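DyP (Bjerkandera adusta, PDB 3VXJ) probably acts as a heme peroxidase of the dye-decolorizing type, carrying heme b and binding the phenol 2,6-dimethoxyphenol. Local coordinates at residues Phe369-Ile372 with Asn373-Asn377; Phe95-Ala98 with Ala99-Asp103. All blocks are in the same frame, centred on the assembly; numbering follows the deposited sequence.

In the fold
Both interactions are local, each formed along a single run of chain, and their centres lie about 12 Å apart on the same side of the molecule. Interaction 1 is the end of helix 367-375 beside the heme, held by ring and amide stacking and by wide i+5 backbone bonds; its buried Gln370 and Gln371 face the porphyrin. Interaction 2 builds the short helix 98-101, with Ala96, Ala99 and Asn100 exposed and Asp97, Ala98, Leu101 and Asp103 buried; backbone bonds are joined there by two water bridges and a carboxylate-amide bond. The two helices meet directly: Asn376 ND2 lies 2.9 Å from Leu101 O, a probable hydrogen bond, and Ile372 CD1 packs against Asn100 and Leu101.

Interaction 1. Residues Phe369-Ile372 with Asn373-Asn377; sequences FQQI and NWANN. With HEM (protoporphyrin IX containing Fe), chain B.
Phe369 is gripped by two flat groups. The Asn373 amide lies over one face of its ring, the planes only 14° apart, with ND2 of Asn373 3.3 Å from CE1 of Phe369, while Asn373 CB makes a CH-pi contact with the same ring. Trp374 meets its edge: the phenyl rim points into the indole face in a T-shaped pair, planes at 89° and centroids 5.0 Å apart, with Phe369 CE2 3.5 Å from Trp374 CE2. With CG of Phe369 anti to the backbone N (chi1 -151°), the ring is carried along the helix toward these partners.

Two residues further along, the Gln371 chain is bent at its second torsion, which brings NE2 to OD1 of Asn376 at 3.0 Å; the donor stands above the carbonyl plane of Asn376, while OD1 lies in the amide plane of Gln371. Both amides have further partners, NE2 of Gln371 at Ile394 O and OD1 of Asn376 at Gln396 N. Gln370 runs extended beyond CG to the porphyrin, its OE1 3.4 Å from HEM CAC, and its NE2 is bonded to Phe325 O.

Behind these side chains the backbone is a pi-type turn: Ala375 N to Gln370 O (2.9 Å) and Asn376 N to Gln371 O (2.9 Å) are i+5 bonds. Just past the helix, Asn377 ND2 bonds back to Asn373 O at 3.1 Å, while its OD1 takes the backbone N of Asn379.

Helix 367-375 thus supplies Gln370 and Gln371 to the heme pocket; Phe325 and Phe380 stack on Phe369 and Trp374 respectively, and helix 98-101 packs on Gln371 and Ile372.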
loop_
_atom_site.group_PDB
_atom_site.type_symbol
_atom_site.label_atom_id
_atom_site.label_comp_id
_atom_site.label_asym_id
_atom_site.label_seq_id
_atom_site.Cartn_x
_atom_site.Cartn_y
_atom_site.Cartn_z
ATOM N N PHE A 369 2.170 -9.609 7.609
ATOM C CA PHE A 369 1.159 -10.635 7.894
ATOM C C PHE A 369 0.266 -10.868 6.680
ATOM O O PHE A 369 -0.026 -12.011 6.321
ATOM C CB PHE A 369 0.319 -10.204 9.092
ATOM C CG PHE A 369 -0.244 -11.341 9.890
ATOM C CD1 PHE A 369 0.471 -11.878 10.952
ATOM C CD2 PHE A 369 -1.501 -11.857 9.604
ATOM C CE1 PHE A 369 -0.047 -12.919 11.708
ATOM C CE2 PHE A 369 -2.017 -12.917 10.353
ATOM C CZ PHE A 369 -1.285 -13.435 11.409
ATOM N N GLN A 370 -0.160 -9.774 6.057
ATOM C CA GLN A 370 -0.957 -9.824 4.834
ATOM C C GLN A 370 -0.214 -10.535 3.709
ATOM O O GLN A 370 -0.807 -11.313 2.958
ATOM C CB GLN A 370 -1.356 -8.414 4.423
ATOM C CG GLN A 370 -2.278 -7.769 5.431
ATOM C CD GLN A 370 -2.332 -6.269 5.292
ATOM O OE1 GLN A 370 -1.957 -5.707 4.256
ATOM N NE2 GLN A 370 -2.793 -5.596 6.339
ATOM N N GLN A 371 1.093 -10.295 3.614
ATOM C CA GLN A 371 1.913 -10.892 2.569
ATOM C C GLN A 371 2.210 -12.375 2.824
ATOM O O GLN A 371 1.956 -13.232 1.967
ATOM C CB GLN A 371 3.232 -10.129 2.424
ATOM C CG GLN A 371 4.097 -10.629 1.258
ATOM C CD GLN A 371 3.450 -10.366 -0.090
ATOM O OE1 GLN A 371 3.141 -9.220 -0.419
ATOM N NE2 GLN A 371 3.198 -11.426 -0.852
ATOM N N ILE A 372 2.787 -12.667 3.992
ATOM C CA ILE A 372 3.309 -14.001 4.262
ATOM C C ILE A 372 2.208 -14.934 4.759
ATOM O O ILE A 372 1.911 -15.956 4.126
ATOM C CB ILE A 372 4.455 -13.964 5.275
ATOM C CG1 ILE A 372 5.630 -13.139 4.726
ATOM C CG2 ILE A 372 4.922 -15.386 5.603
ATOM C CD1 ILE A 372 6.799 -13.001 5.686
ATOM N N ASN A 373 1.612 -14.588 5.897
ATOM C CA ASN A 373 0.654 -15.472 6.547
ATOM C C ASN A 373 -0.593 -15.701 5.722
ATOM O O ASN A 373 -1.224 -16.748 5.830
ATOM C CB ASN A 373 0.241 -14.923 7.908
ATOM C CG ASN A 373 1.412 -14.744 8.846
ATOM O OD1 ASN A 373 2.364 -14.024 8.552
ATOM N ND2 ASN A 373 1.339 -15.395 10.000
ATOM N N TRP A 374 -0.937 -14.711 4.906
ATOM C CA TRP A 374 -2.181 -14.739 4.169
ATOM C C TRP A 374 -1.997 -14.927 2.657
ATOM O O TRP A 374 -2.304 -16.000 2.136
ATOM C CB TRP A 374 -3.024 -13.503 4.502
ATOM C CG TRP A 374 -3.554 -13.519 5.922
ATOM C CD1 TRP A 374 -3.566 -14.583 6.795
ATOM C CD2 TRP A 374 -4.157 -12.427 6.613
ATOM N NE1 TRP A 374 -4.154 -14.215 7.981
ATOM C CE2 TRP A 374 -4.517 -12.894 7.899
ATOM C CE3 TRP A 374 -4.420 -11.094 6.273
ATOM C CZ2 TRP A 374 -5.141 -12.085 8.835
ATOM C CZ3 TRP A 374 -5.031 -10.287 7.207
ATOM C CH2 TRP A 374 -5.394 -10.785 8.478
ATOM N N ALA A 375 -1.487 -13.909 1.963
ATOM C CA ALA A 375 -1.377 -13.968 0.501
ATOM C C ALA A 375 -0.543 -15.149 -0.014
ATOM O O ALA A 375 -0.912 -15.779 -0.994
ATOM C CB ALA A 375 -0.849 -12.651 -0.040
ATOM N N ASN A 376 0.585 -15.417 0.643
ATOM C CA ASN A 376 1.510 -16.490 0.237
ATOM C C ASN A 376 1.100 -17.884 0.697
ATOM O O ASN A 376 1.770 -18.880 0.385
ATOM C CB ASN A 376 2.920 -16.229 0.779
ATOM C CG ASN A 376 3.612 -15.056 0.107
ATOM O OD1 ASN A 376 3.076 -14.422 -0.817
ATOM N ND2 ASN A 376 4.798 -14.732 0.596
ATOM N N ASN A 377 0.013 -17.962 1.457
ATOM C CA ASN A 377 -0.366 -19.202 2.117
ATOM C C ASN A 377 -1.529 -19.847 1.381
ATOM O O ASN A 377 -2.663 -19.362 1.463
ATOM C CB ASN A 377 -0.735 -18.863 3.558
ATOM C CG ASN A 377 -1.068 -20.074 4.406
ATOM O OD1 ASN A 377 -1.257 -21.194 3.921
ATOM N ND2 ASN A 377 -1.168 -19.834 5.711
HETATM C CHA HEM B . -6.863 -3.400 -1.651
HETATM C CHB HEM B . -4.354 -3.218 -5.778
HETATM C CHC HEM B . -0.376 -4.730 -3.479
HETATM C CHD HEM B . -2.854 -4.887 0.670
HETATM C C1A HEM B . -6.540 -3.252 -2.971
HETATM C C2A HEM B . -7.461 -2.888 -4.024
HETATM C C3A HEM B . -6.761 -2.850 -5.172
HETATM C C4A HEM B . -5.382 -3.156 -4.865
HETATM C CMA HEM B . -7.285 -2.509 -6.579
HETATM C CAA HEM B . -8.979 -2.671 -3.830
HETATM C CBA HEM B . -9.393 -1.246 -3.459
HETATM C CGA HEM B . -9.049 -0.854 -2.041
HETATM O O1A HEM B . -9.667 -1.357 -1.079
HETATM O O2A HEM B . -8.148 0.014 -1.875
HETATM C C1B HEM B . -3.051 -3.597 -5.519
HETATM C C2B HEM B . -1.981 -3.665 -6.491
HETATM C C3B HEM B . -0.873 -4.081 -5.851
HETATM C C4B HEM B . -1.222 -4.270 -4.458
HETATM C CMB HEM B . -2.152 -3.329 -7.989
HETATM C CAB HEM B . 0.544 -4.301 -6.422
HETATM C CBB HEM B . 0.970 -3.679 -7.523
HETATM C C1C HEM B . -0.717 -4.947 -2.168
HETATM C C2C HEM B . 0.156 -5.491 -1.145
HETATM C C3C HEM B . -0.536 -5.550 0.004
HETATM C C4C HEM B . -1.861 -5.036 -0.267
HETATM C CMC HEM B . 1.621 -5.900 -1.386
HETATM C CAC HEM B . -0.071 -6.040 1.401
HETATM C CBC HEM B . 0.757 -7.084 1.543
HETATM C C1D HEM B . -4.127 -4.439 0.428
HETATM C C2D HEM B . -5.099 -4.200 1.467
HETATM C C3D HEM B . -6.336 -3.755 0.751
HETATM C C4D HEM B . -6.000 -3.755 -0.650
HETATM C CMD HEM B . -4.966 -4.368 2.989
HETATM C CAD HEM B . -7.664 -3.407 1.440
HETATM C CBD HEM B . -8.393 -4.719 1.713
HETATM C CGD HEM B . -9.695 -4.491 2.433
HETATM O O1D HEM B . -10.733 -5.018 1.948
HETATM O O2D HEM B . -9.708 -3.799 3.476
HETATM N NA HEM B . -5.297 -3.429 -3.523
HETATM N NB HEM B . -2.565 -4.007 -4.284
HETATM N NC HEM B . -1.949 -4.719 -1.600
HETATM N ND HEM B . -4.678 -4.136 -0.815
HETATM FE FE HEM B . -3.633 -4.141 -2.573
HETATM O O HOH W 1 -3.226 -2.221 -2.229
#

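Interaction 2. Residues Phe95-Ala98 with Ala99-Asp103; sequences FADA and ANLGD
The Asn100 amide reaches back to the Asp97 carboxylate in the one direct side-chain hydrogen bond of this turn. ND2 of Asn100 gives a nearly straight bond (174°) to OD1 of Asp97 at 2.9 Å, arriving on the anti side and somewhat out of the carboxylate plane, while OD1 lies almost within the amide plane. The two flat groups are turned 67° against each other. CG of Asp97 stands anti to its own N, which swings the carboxylate beside Asn100. OD2 of Asp97 is taken by a salt bridge to Arg368 and a hydrogen bond with Tyr427, so this buried acid, bonded at both oxygens, is probably kept ionised.

Backbone bonds define the turn itself. Leu101 N bonds to Asp97 O at 3.2 Å, an i+4 link. At the end of helix 98-101 the i+5 bond from Asp103 N to Ala98 O (3.1 Å) encloses the one from Gly102 N to Ala99 O (3.0 Å); with Gly102 at positive phi (99°), a conformation readily open to glycine, these make a Schellman motif that turns the chain toward Asp103.

Two waters bridge the start of the helix. Water 2 donates to Phe95 O at 2.8 Å and accepts from Ala99 N, and water 3 links Ala96 O to Asn100 N in the same way, each spanning an i+4 pair.

Packing adds to this: Ala98 CB sits 3.6 Å from Asp103 OD2, whose carboxylate is held by Trp108 and Arg221, and the side chain of Leu101 leans on Phe367, Gln371 and Ile372 of helix 367-375 and on Tyr427 of strand 420-430.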
loop_
_atom_site.group_PDB
_atom_site.type_symbol
_atom_site.label_atom_id
_atom_site.label_comp_id
_atom_site.label_asym_id
_atom_site.label_seq_id
_atom_site.Cartn_x
_atom_site.Cartn_y
_atom_site.Cartn_z
ATOM N N PHE A 95 15.578 -5.540 2.651
ATOM C CA PHE A 95 16.346 -6.442 1.786
ATOM C C PHE A 95 16.623 -7.764 2.512
ATOM O O PHE A 95 16.464 -8.837 1.928
ATOM C CB PHE A 95 17.646 -5.761 1.328
ATOM C CG PHE A 95 18.403 -6.502 0.240
ATOM C CD1 PHE A 95 17.759 -7.022 -0.887
ATOM C CD2 PHE A 95 19.786 -6.644 0.336
ATOM C CE1 PHE A 95 18.488 -7.681 -1.893
ATOM C CE2 PHE A 95 20.517 -7.296 -0.662
ATOM C CZ PHE A 95 19.863 -7.816 -1.765
ATOM N N ALA A 96 16.974 -7.683 3.797
ATOM C CA ALA A 96 17.233 -8.875 4.610
ATOM C C ALA A 96 15.978 -9.715 4.839
ATOM O O ALA A 96 16.085 -10.896 5.187
ATOM C CB ALA A 96 17.822 -8.467 5.947
ATOM N N ASP A 97 14.809 -9.110 4.641
ATOM C CA ASP A 97 13.528 -9.774 4.854
ATOM C C ASP A 97 12.893 -10.221 3.537
ATOM O O ASP A 97 11.868 -10.911 3.547
ATOM C CB ASP A 97 12.574 -8.820 5.590
ATOM C CG ASP A 97 11.419 -9.538 6.296
ATOM O OD1 ASP A 97 11.613 -10.674 6.792
ATOM O OD2 ASP A 97 10.321 -8.947 6.382
ATOM N N ALA A 98 13.500 -9.846 2.409
ATOM C CA ALA A 98 12.841 -9.966 1.107
ATOM C C ALA A 98 12.565 -11.416 0.722
ATOM O O ALA A 98 11.485 -11.735 0.202
ATOM C CB ALA A 98 13.642 -9.247 0.042
ATOM N N ALA A 99 13.513 -12.307 1.000
ATOM C CA ALA A 99 13.299 -13.716 0.710
ATOM C C ALA A 99 12.117 -14.275 1.508
ATOM O O ALA A 99 11.356 -15.096 0.991
ATOM C CB ALA A 99 14.572 -14.517 0.961
ATOM N N ASN A 100 11.944 -13.823 2.750
ATOM C CA ASN A 100 10.797 -14.240 3.556
ATOM C C ASN A 100 9.478 -13.831 2.943
ATOM O O ASN A 100 8.482 -14.538 3.083
ATOM C CB ASN A 100 10.874 -13.702 4.979
ATOM C CG ASN A 100 12.063 -14.227 5.738
ATOM O OD1 ASN A 100 12.416 -15.409 5.635
ATOM N ND2 ASN A 100 12.687 -13.363 6.515
ATOM N N LEU A 101 9.477 -12.679 2.274
ATOM C CA LEU A 101 8.284 -12.181 1.589
ATOM C C LEU A 101 7.981 -12.955 0.312
ATOM O O LEU A 101 6.880 -12.836 -0.231
ATOM C CB LEU A 101 8.413 -10.686 1.273
ATOM C CG LEU A 101 8.700 -9.736 2.445
ATOM C CD1 LEU A 101 9.064 -8.338 1.944
ATOM C CD2 LEU A 101 7.499 -9.680 3.400
ATOM N N GLY A 102 8.951 -13.742 -0.163
ATOM C CA GLY A 102 8.790 -14.515 -1.397
ATOM C C GLY A 102 9.430 -13.877 -2.617
ATOM O O GLY A 102 9.280 -14.374 -3.736
ATOM N N ASP A 103 10.143 -12.772 -2.400
ATOM C CA ASP A 103 10.756 -12.020 -3.497
ATOM C C ASP A 103 11.827 -12.814 -4.227
ATOM O O ASP A 103 12.608 -13.561 -3.615
ATOM C CB ASP A 103 11.454 -10.760 -2.974
ATOM C CG ASP A 103 10.502 -9.682 -2.495
ATOM O OD1 ASP A 103 9.303 -9.939 -2.243
ATOM O OD2 ASP A 103 10.994 -8.547 -2.336
HETATM O O HOH W 2 16.208 -11.613 1.936
HETATM O O HOH W 3 14.678 -12.968 3.922
#